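Long-range contact in peroxisomal fatty acid beta-oxidation multifunctional protein MFP2 (PDB 2WTB), which carries out successive steps of peroxisomal fatty acid beta-oxidation, hydrating long-chain enoyl-CoA and oxidising 3-hydroxyacyl-CoA with NAD during seed germination: residues F451-T465 with K485-N499. Sequence-based numbering, arbitrary orientation.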
loop_
_atom_site.group_PDB
_atom_site.type_symbol
_atom_site.label_atom_id
_atom_site.label_comp_id
_atom_site.label_asym_id
_atom_site.label_seq_id
_atom_site.Cartn_x
_atom_site.Cartn_y
_atom_site.Cartn_z
ATOM N N PHE A 451 14.739 1.772 -2.433
ATOM C CA PHE A 451 14.991 2.160 -1.055
ATOM C C PHE A 451 15.325 0.928 -0.227
ATOM O O PHE A 451 14.594 -0.061 -0.249
ATOM C CB PHE A 451 13.779 2.892 -0.479
ATOM C CG PHE A 451 13.369 4.097 -1.275
ATOM C CD1 PHE A 451 12.612 3.957 -2.428
ATOM C CD2 PHE A 451 13.747 5.370 -0.877
ATOM C CE1 PHE A 451 12.236 5.062 -3.166
ATOM C CE2 PHE A 451 13.372 6.483 -1.611
ATOM C CZ PHE A 451 12.617 6.327 -2.757
ATOM N N SER A 452 16.442 0.985 0.489
ATOM C CA SER A 452 16.876 -0.134 1.316
ATOM C C SER A 452 15.920 -0.341 2.487
ATOM O O SER A 452 15.481 0.628 3.107
ATOM C CB SER A 452 18.297 0.105 1.830
ATOM O OG SER A 452 18.755 -0.998 2.593
ATOM N N PRO A 453 15.589 -1.608 2.787
ATOM C CA PRO A 453 16.023 -2.797 2.043
ATOM C C PRO A 453 15.300 -2.928 0.704
ATOM O O PRO A 453 14.072 -2.841 0.652
ATOM C CB PRO A 453 15.627 -3.959 2.967
ATOM C CG PRO A 453 15.381 -3.339 4.303
ATOM C CD PRO A 453 14.857 -1.974 4.009
ATOM N N ALA A 454 16.063 -3.145 -0.361
ATOM C CA ALA A 454 15.515 -3.177 -1.715
ATOM C C ALA A 454 14.402 -4.207 -1.905
ATOM O O ALA A 454 13.518 -4.024 -2.742
ATOM C CB ALA A 454 16.628 -3.407 -2.728
ATOM N N HIS A 455 14.443 -5.286 -1.130
ATOM C CA HIS A 455 13.477 -6.367 -1.305
ATOM C C HIS A 455 12.268 -6.270 -0.374
ATOM O O HIS A 455 11.383 -7.124 -0.413
ATOM C CB HIS A 455 14.157 -7.737 -1.180
ATOM C CG HIS A 455 15.028 -7.881 0.029
ATOM N ND1 HIS A 455 14.814 -8.844 0.989
ATOM C CD2 HIS A 455 16.118 -7.185 0.429
ATOM C CE1 HIS A 455 15.736 -8.738 1.931
ATOM N NE2 HIS A 455 16.537 -7.737 1.617
ATOM N N ILE A 456 12.228 -5.229 0.452
ATOM C CA ILE A 456 11.102 -5.025 1.361
ATOM C C ILE A 456 10.363 -3.724 1.069
ATOM O O ILE A 456 9.135 -3.698 1.014
ATOM C CB ILE A 456 11.540 -5.029 2.842
ATOM C CG1 ILE A 456 11.994 -6.426 3.268
ATOM C CG2 ILE A 456 10.404 -4.559 3.735
ATOM C CD1 ILE A 456 13.402 -6.760 2.856
ATOM N N MET A 457 11.116 -2.645 0.888
ATOM C CA MET A 457 10.520 -1.347 0.602
ATOM C C MET A 457 9.708 -1.428 -0.686
ATOM O O MET A 457 10.237 -1.790 -1.736
ATOM C CB MET A 457 11.600 -0.272 0.492
ATOM C CG MET A 457 11.137 1.111 0.912
ATOM S SD MET A 457 10.555 1.141 2.619
ATOM C CE MET A 457 11.874 0.255 3.448
ATOM N N PRO A 458 8.416 -1.085 -0.604
ATOM C CA PRO A 458 7.446 -1.297 -1.684
ATOM C C PRO A 458 7.584 -0.281 -2.812
ATOM O O PRO A 458 7.082 -0.515 -3.910
ATOM C CB PRO A 458 6.091 -1.101 -0.985
ATOM C CG PRO A 458 6.399 -0.889 0.481
ATOM C CD PRO A 458 7.802 -0.408 0.546
ATOM N N LEU A 459 8.254 0.833 -2.542
ATOM C CA LEU A 459 8.331 1.920 -3.508
ATOM C C LEU A 459 9.477 1.750 -4.496
ATOM O O LEU A 459 10.517 1.176 -4.173
ATOM C CB LEU A 459 8.469 3.267 -2.798
ATOM C CG LEU A 459 8.299 4.501 -3.684
ATOM C CD1 LEU A 459 6.836 4.675 -4.065
ATOM C CD2 LEU A 459 8.825 5.742 -2.984
ATOM N N LEU A 460 9.264 2.260 -5.704
ATOM C CA LEU A 460 10.300 2.313 -6.721
ATOM C C LEU A 460 10.193 3.627 -7.479
ATOM O O LEU A 460 9.157 3.927 -8.070
ATOM C CB LEU A 460 10.167 1.144 -7.696
ATOM C CG LEU A 460 10.989 1.273 -8.980
ATOM C CD1 LEU A 460 12.470 1.451 -8.659
ATOM C CD2 LEU A 460 10.766 0.074 -9.890
ATOM N N GLU A 461 11.262 4.412 -7.450
ATOM C CA GLU A 461 11.300 5.660 -8.198
ATOM C C GLU A 461 11.896 5.443 -9.582
ATOM O O GLU A 461 13.085 5.162 -9.714
ATOM C CB GLU A 461 12.110 6.720 -7.451
ATOM C CG GLU A 461 11.294 7.607 -6.532
ATOM C CD GLU A 461 12.116 8.751 -5.953
ATOM O OE1 GLU A 461 13.352 8.598 -5.831
ATOM O OE2 GLU A 461 11.527 9.803 -5.624
ATOM N N ILE A 462 11.060 5.559 -10.608
ATOM C CA ILE A 462 11.539 5.537 -11.984
ATOM C C ILE A 462 11.899 6.957 -12.389
ATOM O O ILE A 462 11.019 7.787 -12.620
ATOM C CB ILE A 462 10.477 4.978 -12.950
ATOM C CG1 ILE A 462 10.203 3.507 -12.647
ATOM C CG2 ILE A 462 10.928 5.135 -14.389
ATOM C CD1 ILE A 462 9.140 2.902 -13.524
ATOM N N VAL A 463 13.195 7.237 -12.452
ATOM C CA VAL A 463 13.673 8.579 -12.765
ATOM C C VAL A 463 13.920 8.749 -14.261
ATOM O O VAL A 463 14.854 8.170 -14.818
ATOM C CB VAL A 463 14.968 8.908 -11.999
ATOM C CG1 VAL A 463 15.407 10.331 -12.292
ATOM C CG2 VAL A 463 14.766 8.708 -10.504
ATOM N N ARG A 464 13.077 9.550 -14.905
ATOM C CA ARG A 464 13.203 9.811 -16.333
ATOM C C ARG A 464 14.033 11.067 -16.557
ATOM O O ARG A 464 14.098 11.937 -15.693
ATOM C CB ARG A 464 11.819 10.009 -16.959
ATOM C CG ARG A 464 11.341 11.449 -16.887
ATOM C CD ARG A 464 9.867 11.559 -16.541
ATOM N NE ARG A 464 9.010 11.495 -17.716
ATOM C CZ ARG A 464 7.835 12.108 -17.807
ATOM N NH1 ARG A 464 7.392 12.837 -16.794
ATOM N NH2 ARG A 464 7.108 12.002 -18.912
ATOM N N THR A 465 14.668 11.162 -17.718
ATOM C CA THR A 465 15.361 12.384 -18.097
ATOM C C THR A 465 14.603 13.027 -19.243
ATOM O O THR A 465 13.510 12.581 -19.592
ATOM C CB THR A 465 16.804 12.115 -18.542
ATOM O OG1 THR A 465 17.404 11.149 -17.672
ATOM C CG2 THR A 465 17.614 13.393 -18.492
ATOM N N LYS A 485 6.223 -4.047 -6.614
ATOM C CA LYS A 485 6.584 -2.696 -6.209
ATOM C C LYS A 485 5.517 -1.715 -6.678
ATOM O O LYS A 485 4.748 -2.015 -7.591
ATOM C CB LYS A 485 7.937 -2.305 -6.809
ATOM C CG LYS A 485 9.132 -3.018 -6.203
ATOM C CD LYS A 485 9.711 -2.229 -5.046
ATOM C CE LYS A 485 11.012 -2.841 -4.558
ATOM N NZ LYS A 485 10.792 -4.129 -3.844
ATOM N N THR A 486 5.472 -0.547 -6.045
ATOM C CA THR A 486 4.603 0.535 -6.495
ATOM C C THR A 486 5.450 1.648 -7.096
ATOM O O THR A 486 6.123 2.383 -6.374
ATOM C CB THR A 486 3.736 1.091 -5.356
ATOM O OG1 THR A 486 2.729 0.134 -5.014
ATOM C CG2 THR A 486 3.062 2.389 -5.780
ATOM N N PRO A 487 5.425 1.765 -8.430
ATOM C CA PRO A 487 6.283 2.696 -9.162
ATOM C C PRO A 487 5.686 4.087 -9.247
ATOM O O PRO A 487 4.483 4.229 -9.457
ATOM C CB PRO A 487 6.331 2.095 -10.577
ATOM C CG PRO A 487 5.553 0.797 -10.512
ATOM C CD PRO A 487 4.638 0.929 -9.346
ATOM N N VAL A 488 6.530 5.098 -9.072
ATOM C CA VAL A 488 6.186 6.458 -9.454
ATOM C C VAL A 488 7.233 6.951 -10.445
ATOM O O VAL A 488 8.427 6.706 -10.268
ATOM C CB VAL A 488 6.116 7.410 -8.243
ATOM C CG1 VAL A 488 4.860 7.141 -7.435
ATOM C CG2 VAL A 488 7.359 7.272 -7.380
ATOM N N VAL A 489 6.785 7.625 -11.499
ATOM C CA VAL A 489 7.699 8.142 -12.511
ATOM C C VAL A 489 8.049 9.593 -12.220
ATOM O O VAL A 489 7.242 10.493 -12.440
ATOM C CB VAL A 489 7.105 8.025 -13.930
ATOM C CG1 VAL A 489 8.039 8.657 -14.947
ATOM C CG2 VAL A 489 6.838 6.566 -14.277
ATOM N N VAL A 490 9.261 9.816 -11.724
ATOM C CA VAL A 490 9.688 11.157 -11.346
ATOM C C VAL A 490 10.756 11.695 -12.292
ATOM O O VAL A 490 11.369 10.938 -13.047
ATOM C CB VAL A 490 10.205 11.202 -9.890
ATOM C CG1 VAL A 490 9.118 10.743 -8.932
ATOM C CG2 VAL A 490 11.456 10.346 -9.737
ATOM N N GLY A 491 10.968 13.008 -12.246
ATOM C CA GLY A 491 11.915 13.664 -13.128
ATOM C C GLY A 491 13.308 13.746 -12.539
ATOM O O GLY A 491 13.498 13.550 -11.339
ATOM N N ASN A 492 14.288 14.038 -13.386
ATOM C CA ASN A 492 15.674 14.121 -12.946
ATOM C C ASN A 492 15.992 15.460 -12.291
ATOM O O ASN A 492 15.960 16.507 -12.935
ATOM C CB ASN A 492 16.627 13.860 -14.115
ATOM C CG ASN A 492 18.073 13.731 -13.673
ATOM O OD1 ASN A 492 18.402 13.949 -12.509
ATOM N ND2 ASN A 492 18.944 13.372 -14.607
ATOM N N CYS A 493 16.296 15.410 -11.000
ATOM C CA CYS A 493 16.671 16.596 -10.243
ATOM C C CYS A 493 17.241 16.166 -8.899
ATOM O O CYS A 493 17.169 14.993 -8.531
ATOM C CB CYS A 493 15.464 17.508 -10.028
ATOM S SG CYS A 493 14.201 16.806 -8.938
ATOM N N THR A 494 17.803 17.122 -8.170
ATOM C CA THR A 494 18.384 16.851 -6.863
ATOM C C THR A 494 17.412 16.116 -5.941
ATOM O O THR A 494 16.421 16.688 -5.491
ATOM C CB THR A 494 18.828 18.158 -6.183
ATOM O OG1 THR A 494 19.698 18.883 -7.063
ATOM C CG2 THR A 494 19.550 17.863 -4.879
ATOM N N GLY A 495 17.698 14.845 -5.672
ATOM C CA GLY A 495 16.897 14.055 -4.752
ATOM C C GLY A 495 15.569 13.580 -5.319
ATOM O O GLY A 495 14.695 13.126 -4.576
ATOM N N PHE A 496 15.419 13.686 -6.635
ATOM C CA PHE A 496 14.198 13.265 -7.314
ATOM C C PHE A 496 12.936 13.753 -6.599
ATOM O O PHE A 496 12.671 14.954 -6.545
ATOM C CB PHE A 496 14.171 11.743 -7.474
ATOM C CG PHE A 496 15.483 11.160 -7.915
ATOM C CD1 PHE A 496 16.180 11.714 -8.976
ATOM C CD2 PHE A 496 16.015 10.053 -7.276
ATOM C CE1 PHE A 496 17.387 11.180 -9.387
ATOM C CE2 PHE A 496 17.223 9.513 -7.683
ATOM C CZ PHE A 496 17.910 10.078 -8.740
ATOM N N ALA A 497 12.163 12.821 -6.049
ATOM C CA ALA A 497 10.914 13.167 -5.374
ATOM C C ALA A 497 10.937 12.866 -3.877
ATOM O O ALA A 497 10.747 13.761 -3.056
ATOM C CB ALA A 497 9.739 12.462 -6.033
ATOM N N VAL A 498 11.167 11.604 -3.530
ATOM C CA VAL A 498 11.080 11.154 -2.143
ATOM C C VAL A 498 12.081 11.846 -1.216
ATOM O O VAL A 498 11.692 12.507 -0.255
ATOM C CB VAL A 498 11.264 9.629 -2.037
ATOM C CG1 VAL A 498 11.199 9.187 -0.585
ATOM C CG2 VAL A 498 10.211 8.914 -2.869
ATOM N N ASN A 499 13.368 11.686 -1.505
ATOM C CA ASN A 499 14.413 12.267 -0.671
ATOM C C ASN A 499 14.409 13.792 -0.662
ATOM O O ASN A 499 14.629 14.409 0.375
ATOM C CB ASN A 499 15.788 11.742 -1.085
ATOM C CG ASN A 499 15.984 10.287 -0.720
ATOM O OD1 ASN A 499 16.987 9.673 -1.084
ATOM N ND2 ASN A 499 15.023 9.725 0.004
HETATM O O HOH W 1 14.407 10.404 -3.821
#
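L460 and I462 pair with T486, V488 and V490 in a parallel ladder, joining strands 459-464 and 486-491 of a beta-alpha-beta unit at the edge of the sheet in the NAD-binding domain; helix 470-482 makes the crossover. The tight side is the face bearing L459, E461 and V463, covered by the turn and helix start after strand 486-491. There E461 runs out straight beyond CG (chi2 -173°), and its OE2 accepts V498 N at 2.8 Å and A497 N at 3.1 Å, from opposite faces of the carboxylate plane. OE1 accepts a hydrogen bond from a water that also donates to G495 O and accepts from N499 N. An alanine at E461 would remove the carboxylate and is likely to leave the amides of A497 and V498, where helix 498-514 begins, without their acceptor. L459 CD2 and F451 CZ both meet V498 CG2, each at 3.5 Å. The other face is looser at its far end, where partly exposed R464 merely lays CD against V489 CG1 at 3.8 Å, the two side chains crossing at about a right angle. Back on the tight side, V463 CG2 sits 3.5 Å from the F496 ring centroid, only 5° off the normal.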